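Cytosine deaminase (Klebsiella pneumoniae, PDB 4R85) catalyses the hydrolytic deamination of 5-methylcytosine, and probably of cytosine, binding the former beside an iron(II) ion inside an amidohydrolase-fold TIM barrel. Local coordinates at residues A[224-227]-A[228-232]; A[231-234]-A[235-239]; A[251-254]-A[255-259]. All coordinates share one frame; numbering follows the deposited sequence.

Interaction 1. Residues A[224-227]-A[228-232]; sequences LAEE and ARVRG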
loop_
_atom_site.group_PDB
_atom_site.type_symbol
_atom_site.label_atom_id
_atom_site.label_comp_id
_atom_site.label_asym_id
_atom_site.label_seq_id
_atom_site.Cartn_x
_atom_site.Cartn_y
_atom_site.Cartn_z
ATOM N N LEU A 224 -6.433 12.903 28.026
ATOM C CA LEU A 224 -7.626 13.035 27.209
ATOM C C LEU A 224 -8.682 11.982 27.580
ATOM O O LEU A 224 -9.866 12.303 27.752
ATOM C CB LEU A 224 -7.248 12.910 25.727
ATOM C CG LEU A 224 -8.404 12.939 24.720
ATOM C CD1 LEU A 224 -9.089 14.293 24.742
ATOM C CD2 LEU A 224 -7.925 12.607 23.311
ATOM N N ALA A 225 -8.251 10.735 27.702
ATOM C CA ALA A 225 -9.183 9.644 28.007
ATOM C C ALA A 225 -9.784 9.834 29.396
ATOM O O ALA A 225 -10.981 9.598 29.602
ATOM C CB ALA A 225 -8.482 8.282 27.892
ATOM N N GLU A 226 -8.969 10.276 30.353
ATOM C CA GLU A 226 -9.513 10.500 31.694
ATOM C C GLU A 226 -10.532 11.646 31.734
ATOM O O GLU A 226 -11.561 11.538 32.394
ATOM C CB GLU A 226 -8.402 10.678 32.740
ATOM C CG GLU A 226 -8.884 11.042 34.164
ATOM C CD GLU A 226 -9.714 9.953 34.868
ATOM O OE1 GLU A 226 -9.977 8.880 34.286
ATOM O OE2 GLU A 226 -10.104 10.182 36.032
ATOM N N GLU A 227 -10.256 12.742 31.028
ATOM C CA GLU A 227 -11.230 13.826 30.974
ATOM C C GLU A 227 -12.525 13.349 30.333
ATOM O O GLU A 227 -13.615 13.677 30.796
ATOM C CB GLU A 227 -10.657 15.024 30.207
ATOM C CG GLU A 227 -9.571 15.749 31.006
ATOM C CD GLU A 227 -10.050 16.087 32.418
ATOM O OE1 GLU A 227 -9.356 15.716 33.397
ATOM O OE2 GLU A 227 -11.129 16.714 32.550
ATOM N N ALA A 228 -12.405 12.583 29.254
ATOM C CA ALA A 228 -13.586 12.069 28.584
ATOM C C ALA A 228 -14.399 11.174 29.527
ATOM O O ALA A 228 -15.633 11.245 29.548
ATOM C CB ALA A 228 -13.186 11.307 27.343
ATOM N N ARG A 229 -13.707 10.341 30.304
ATOM C CA ARG A 229 -14.378 9.393 31.211
ATOM C C ARG A 229 -15.114 10.137 32.325
ATOM O O ARG A 229 -16.293 9.895 32.579
ATOM C CB ARG A 229 -13.369 8.406 31.824
ATOM C CG ARG A 229 -14.030 7.297 32.674
ATOM C CD ARG A 229 -13.030 6.580 33.591
ATOM N NE ARG A 229 -12.491 7.491 34.599
ATOM C CZ ARG A 229 -13.073 7.751 35.767
ATOM N NH1 ARG A 229 -14.216 7.157 36.087
ATOM N NH2 ARG A 229 -12.510 8.605 36.619
ATOM N N VAL A 230 -14.409 11.057 32.975
ATOM C CA VAL A 230 -14.962 11.843 34.081
ATOM C C VAL A 230 -16.153 12.698 33.641
ATOM O O VAL A 230 -17.141 12.847 34.374
ATOM C CB VAL A 230 -13.861 12.733 34.703
ATOM C CG1 VAL A 230 -14.459 13.862 35.532
ATOM C CG2 VAL A 230 -12.918 11.888 35.541
ATOM N N ARG A 231 -16.066 13.242 32.432
ATOM C CA ARG A 231 -17.095 14.146 31.928
ATOM C C ARG A 231 -18.242 13.376 31.273
ATOM O O ARG A 231 -19.270 13.949 30.937
ATOM C CB ARG A 231 -16.480 15.153 30.950
ATOM C CG ARG A 231 -15.531 16.155 31.601
ATOM C CD ARG A 231 -14.626 16.768 30.551
ATOM N NE ARG A 231 -13.474 17.481 31.120
ATOM C CZ ARG A 231 -13.353 18.805 31.184
ATOM N NH1 ARG A 231 -14.314 19.590 30.722
ATOM N NH2 ARG A 231 -12.251 19.345 31.702
ATOM N N GLY A 232 -18.058 12.071 31.095
ATOM C CA GLY A 232 -19.070 11.232 30.481
ATOM C C GLY A 232 -19.250 11.497 28.995
ATOM O O GLY A 232 -20.339 11.326 28.453
#
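The last turns of helix 220-231, in a beta-alpha-beta unit on the outside of the amidohydrolase barrel, carry two salt bridges, Glu226 with Arg229 and Glu227 with Arg231. The first pair stands one turn apart (i to i+3), side chains alongside each other and pointing the same way. Glu226 leaves the helix with CG trans to N (chi1 175°) and bends at chi2, which brings its carboxylate alongside Arg229. Arg229 grips it side-on and bidentately: NE gives a nearly straight bond to Glu226 OE1 (2.9 Å) and NH2 another to Glu226 OE2 (2.9 Å), both on the syn side, with the two planes only 28° apart. Four residues apart, Glu227 and Arg231 meet differently. Arg231 NE reaches Glu227 OE2 at 2.9 Å through the anti lone pair, while Arg231 NH2 reaches the same oxygen at 3.0 Å from above the carboxylate plane, the groups being turned 76° to each other. Arg231 NH1 also pairs with Asp197 and Gln200 of helix 185-202. Gly232, with positive phi, closes the helix in a Schellman motif. Two donors on one oxygen should concentrate the negative charge of Glu227 on OE2, whereas that of Glu226 is probably shared more evenly.

Interaction 2. Residues A[231-234]-A[235-239]; sequences RGMG and AQVTA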
loop_
_atom_site.group_PDB
_atom_site.type_symbol
_atom_site.label_atom_id
_atom_site.label_comp_id
_atom_site.label_asym_id
_atom_site.label_seq_id
_atom_site.Cartn_x
_atom_site.Cartn_y
_atom_site.Cartn_z
ATOM N N ARG A 231 -16.066 13.242 32.432
ATOM C CA ARG A 231 -17.095 14.146 31.928
ATOM C C ARG A 231 -18.242 13.376 31.273
ATOM O O ARG A 231 -19.270 13.949 30.937
ATOM C CB ARG A 231 -16.480 15.153 30.950
ATOM C CG ARG A 231 -15.531 16.155 31.601
ATOM C CD ARG A 231 -14.626 16.768 30.551
ATOM N NE ARG A 231 -13.474 17.481 31.120
ATOM C CZ ARG A 231 -13.353 18.805 31.184
ATOM N NH1 ARG A 231 -14.314 19.590 30.722
ATOM N NH2 ARG A 231 -12.251 19.345 31.702
ATOM N N GLY A 232 -18.058 12.071 31.095
ATOM C CA GLY A 232 -19.070 11.232 30.481
ATOM C C GLY A 232 -19.250 11.497 28.995
ATOM O O GLY A 232 -20.339 11.326 28.453
ATOM N N MET A 233 -18.183 11.904 28.317
ATOM C CA MET A 233 -18.313 12.254 26.903
ATOM C C MET A 233 -17.504 11.364 25.956
ATOM O O MET A 233 -17.176 11.775 24.846
ATOM C CB MET A 233 -18.020 13.753 26.675
ATOM C CG MET A 233 -16.769 14.289 27.339
ATOM S SD MET A 233 -16.674 16.114 27.363
ATOM C CE MET A 233 -16.693 16.493 25.610
ATOM N N GLY A 234 -17.205 10.136 26.379
ATOM C CA GLY A 234 -16.347 9.269 25.582
ATOM C C GLY A 234 -16.754 9.062 24.131
ATOM O O GLY A 234 -15.920 9.139 23.231
ATOM N N ALA A 235 -18.036 8.799 23.899
ATOM C CA ALA A 235 -18.544 8.579 22.542
ATOM C C ALA A 235 -18.287 9.788 21.627
ATOM O O ALA A 235 -18.170 9.645 20.408
ATOM C CB ALA A 235 -20.038 8.243 22.579
ATOM N N GLN A 236 -18.179 10.967 22.223
ATOM C CA GLN A 236 -18.013 12.207 21.464
ATOM C C GLN A 236 -16.544 12.587 21.292
ATOM O O GLN A 236 -16.232 13.660 20.769
ATOM C CB GLN A 236 -18.754 13.355 22.151
ATOM C CG GLN A 236 -20.281 13.250 22.089
ATOM C CD GLN A 236 -20.834 12.199 23.023
ATOM O OE1 GLN A 236 -20.462 12.133 24.196
ATOM N NE2 GLN A 236 -21.723 11.358 22.505
ATOM N N VAL A 237 -15.647 11.708 21.732
ATOM C CA VAL A 237 -14.221 12.015 21.755
ATOM C C VAL A 237 -13.411 11.035 20.916
ATOM O O VAL A 237 -13.572 9.826 21.039
ATOM C CB VAL A 237 -13.677 12.010 23.205
ATOM C CG1 VAL A 237 -12.157 12.243 23.221
ATOM C CG2 VAL A 237 -14.396 13.084 24.036
ATOM N N THR A 238 -12.545 11.570 20.061
ATOM C CA THR A 238 -11.632 10.747 19.277
ATOM C C THR A 238 -10.193 11.171 19.533
ATOM O O THR A 238 -9.898 12.368 19.647
ATOM C CB THR A 238 -11.939 10.829 17.763
ATOM O OG1 THR A 238 -13.263 10.334 17.511
ATOM C CG2 THR A 238 -10.940 9.995 16.960
ATOM N N ALA A 239 -9.304 10.184 19.646
ATOM C CA ALA A 239 -7.869 10.432 19.664
ATOM C C ALA A 239 -7.290 10.021 18.315
ATOM O O ALA A 239 -7.372 8.849 17.925
ATOM C CB ALA A 239 -7.206 9.640 20.801
#
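Met233 and Val237 meet across the short turn that leads from helix 220-231 into strand 237-240. From CB of Val237 the side chain starts 3.6 Å from Gly234 O and then forks. Its CG2 branch, set anti to the carbonyl carbon because CG1 is anti to the backbone N (chi1 176°), lies against the backbone of Met233, with CG2 3.2 Å from Met233 O. Farther along the Met233 side chain, the same methyl comes within 4.2 Å of Met233 CG, an apolar touch at the margin of contact. The other branch, CG1, turns to the helix and packs on Leu224, while CG2 also rests on Ala228. Between the two residues the chain makes a single turn of 3-10 helix: Gln236 N bonds to Met233 O at 2.9 Å, and Val237 N to Gly234 O at 3.0 Å. Both donors stand well above their carbonyl planes, by 47° and 60°. This turn delivers the chain to the parallel barrel sheet, where strand 237-240 pairs with strands 205-209 and 266-269, completing a beta-alpha-beta crossover. The Met233 side chain runs beside Met196 and Gln200 of helix 185-202, and Met196 also borders Val237.

Interaction 3. Residues A[251-254]-A[255-259]; sequences AYCS and KLFRL
Tyr252 and Leu256, one turn apart on helix 250-263, make the close-packed part of this contact. Leu256 CB lies over one face of the tyrosine ring, 4.3 Å above its plane and offset toward the rim, and the leucine fork reaches on along the ring: CD2 is 3.9 Å from Tyr252 CE2 and CD1 3.8 Å from Tyr252 OH. The phenol is fixed at its end by a hydrogen bond between its hydroxyl group and Glu222, and its ring is met by Arg219 in a cation-pi contact and by Tyr248 edge-to-face. One residue along, Cys253 and Phe257 add a Cys sulfur-aromatic contact. Cys253 SG, anti to the backbone N (chi1 -160°), approaches the Phe257 ring obliquely, 3.8 Å from CE2. Lys255 belongs to the looser, exposed side. Its CE comes obliquely to the Tyr252 ring, 4.1 Å from CD1, but the chain bends at its last two torsions and its end leads away. Lys255, Leu256 and Phe257 keep i to i+4 backbone bonds, as from Leu256 N to Tyr252 O (2.8 Å), whereas Arg258 N turns to Lys255 O. With Tyr252, Leu256 and Leu259 facing helix 220-231, Cys253 and Phe257 against loops, and Ser254, Lys255 and Arg258 exposed, this is an amphipathic helix, as on the outer layer of a TIM barrel.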
loop_
_atom_site.group_PDB
_atom_site.type_symbol
_atom_site.label_atom_id
_atom_site.label_comp_id
_atom_site.label_asym_id
_atom_site.label_seq_id
_atom_site.Cartn_x
_atom_site.Cartn_y
_atom_site.Cartn_z
ATOM N N ALA A 251 4.219 -2.469 30.042
ATOM C CA ALA A 251 3.506 -2.561 31.317
ATOM C C ALA A 251 2.574 -1.361 31.485
ATOM O O ALA A 251 1.401 -1.505 31.871
ATOM C CB ALA A 251 4.489 -2.654 32.481
ATOM N N TYR A 252 3.090 -0.177 31.173
ATOM C CA TYR A 252 2.261 1.023 31.153
ATOM C C TYR A 252 1.107 0.871 30.178
ATOM O O TYR A 252 -0.026 1.214 30.497
ATOM C CB TYR A 252 3.086 2.251 30.759
ATOM C CG TYR A 252 2.221 3.472 30.507
ATOM C CD1 TYR A 252 1.493 4.065 31.545
ATOM C CD2 TYR A 252 2.114 4.012 29.240
ATOM C CE1 TYR A 252 0.692 5.181 31.313
ATOM C CE2 TYR A 252 1.325 5.136 28.997
ATOM C CZ TYR A 252 0.626 5.711 30.031
ATOM O OH TYR A 252 -0.150 6.812 29.763
ATOM N N CYS A 253 1.392 0.369 28.977
ATOM C CA CYS A 253 0.347 0.307 27.959
ATOM C C CYS A 253 -0.777 -0.645 28.367
ATOM O O CYS A 253 -1.952 -0.371 28.112
ATOM C CB CYS A 253 0.903 -0.071 26.593
ATOM S SG CYS A 253 -0.200 0.378 25.235
ATOM N N SER A 254 -0.416 -1.765 28.988
ATOM C CA SER A 254 -1.418 -2.679 29.514
ATOM C C SER A 254 -2.322 -1.998 30.544
ATOM O O SER A 254 -3.553 -2.180 30.529
ATOM C CB SER A 254 -0.756 -3.896 30.154
ATOM O OG SER A 254 -1.750 -4.817 30.590
ATOM N N LYS A 255 -1.708 -1.235 31.446
ATOM C CA LYS A 255 -2.459 -0.501 32.460
ATOM C C LYS A 255 -3.354 0.548 31.810
ATOM O O LYS A 255 -4.516 0.716 32.194
ATOM C CB LYS A 255 -1.508 0.185 33.447
ATOM C CG LYS A 255 -2.236 1.070 34.459
ATOM C CD LYS A 255 -1.295 1.981 35.222
ATOM C CE LYS A 255 -1.181 3.356 34.577
ATOM N NZ LYS A 255 -2.211 4.324 35.080
ATOM N N LEU A 256 -2.789 1.272 30.847
ATOM C CA LEU A 256 -3.502 2.320 30.121
ATOM C C LEU A 256 -4.766 1.815 29.413
ATOM O O LEU A 256 -5.776 2.520 29.363
ATOM C CB LEU A 256 -2.570 2.974 29.101
ATOM C CG LEU A 256 -3.129 4.092 28.220
ATOM C CD1 LEU A 256 -3.612 5.302 29.055
ATOM C CD2 LEU A 256 -2.084 4.520 27.207
ATOM N N PHE A 257 -4.707 0.604 28.861
ATOM C CA PHE A 257 -5.855 0.040 28.134
ATOM C C PHE A 257 -7.119 -0.067 28.990
ATOM O O PHE A 257 -8.235 -0.044 28.474
ATOM C CB PHE A 257 -5.514 -1.341 27.545
ATOM C CG PHE A 257 -5.120 -1.296 26.096
ATOM C CD1 PHE A 257 -5.699 -2.162 25.184
ATOM C CD2 PHE A 257 -4.185 -0.375 25.647
ATOM C CE1 PHE A 257 -5.354 -2.125 23.851
ATOM C CE2 PHE A 257 -3.817 -0.333 24.310
ATOM C CZ PHE A 257 -4.403 -1.210 23.408
ATOM N N ARG A 258 -6.951 -0.202 30.296
ATOM C CA ARG A 258 -8.114 -0.272 31.166
ATOM C C ARG A 258 -8.873 1.053 31.152
ATOM O O ARG A 258 -10.100 1.076 31.078
ATOM C CB ARG A 258 -7.681 -0.669 32.575
ATOM C CG ARG A 258 -6.979 -2.027 32.590
ATOM C CD ARG A 258 -6.271 -2.295 33.905
ATOM N NE ARG A 258 -7.214 -2.589 34.977
ATOM C CZ ARG A 258 -7.741 -3.792 35.194
ATOM N NH1 ARG A 258 -8.595 -3.977 36.193
ATOM N NH2 ARG A 258 -7.429 -4.806 34.403
ATOM N N LEU A 259 -8.133 2.156 31.215
ATOM C CA LEU A 259 -8.721 3.488 31.107
ATOM C C LEU A 259 -9.301 3.690 29.709
ATOM O O LEU A 259 -10.389 4.244 29.553
ATOM C CB LEU A 259 -7.651 4.562 31.352
ATOM C CG LEU A 259 -8.060 6.002 31.017
ATOM C CD1 LEU A 259 -9.335 6.403 31.767
ATOM C CD2 LEU A 259 -6.913 6.969 31.337
#

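Interactions 1 and 2 share Arg231 and Gly232 and are consecutive: helix 220-231 ends in the Schellman turn, and the chain then passes through the 3-10 turn into strand 237-240. They touch through Leu224 on Ala239 and a probable hydrogen bond from Met233 N to Ala228 O, so the buried helix face rests on the strand. Interaction 3 lies on the next helix, 250-263, about 16 Å between centres from interaction 1, and meets it through Leu259, which packs on Ala225 and Glu226. Interaction 1 is mostly ionic, on the outward part of its helix; interaction 2, which runs into a barrel strand, is backbone bonding with apolar packing; interaction 3 is mainly aromatic and aliphatic contact beneath an exposed polar surface.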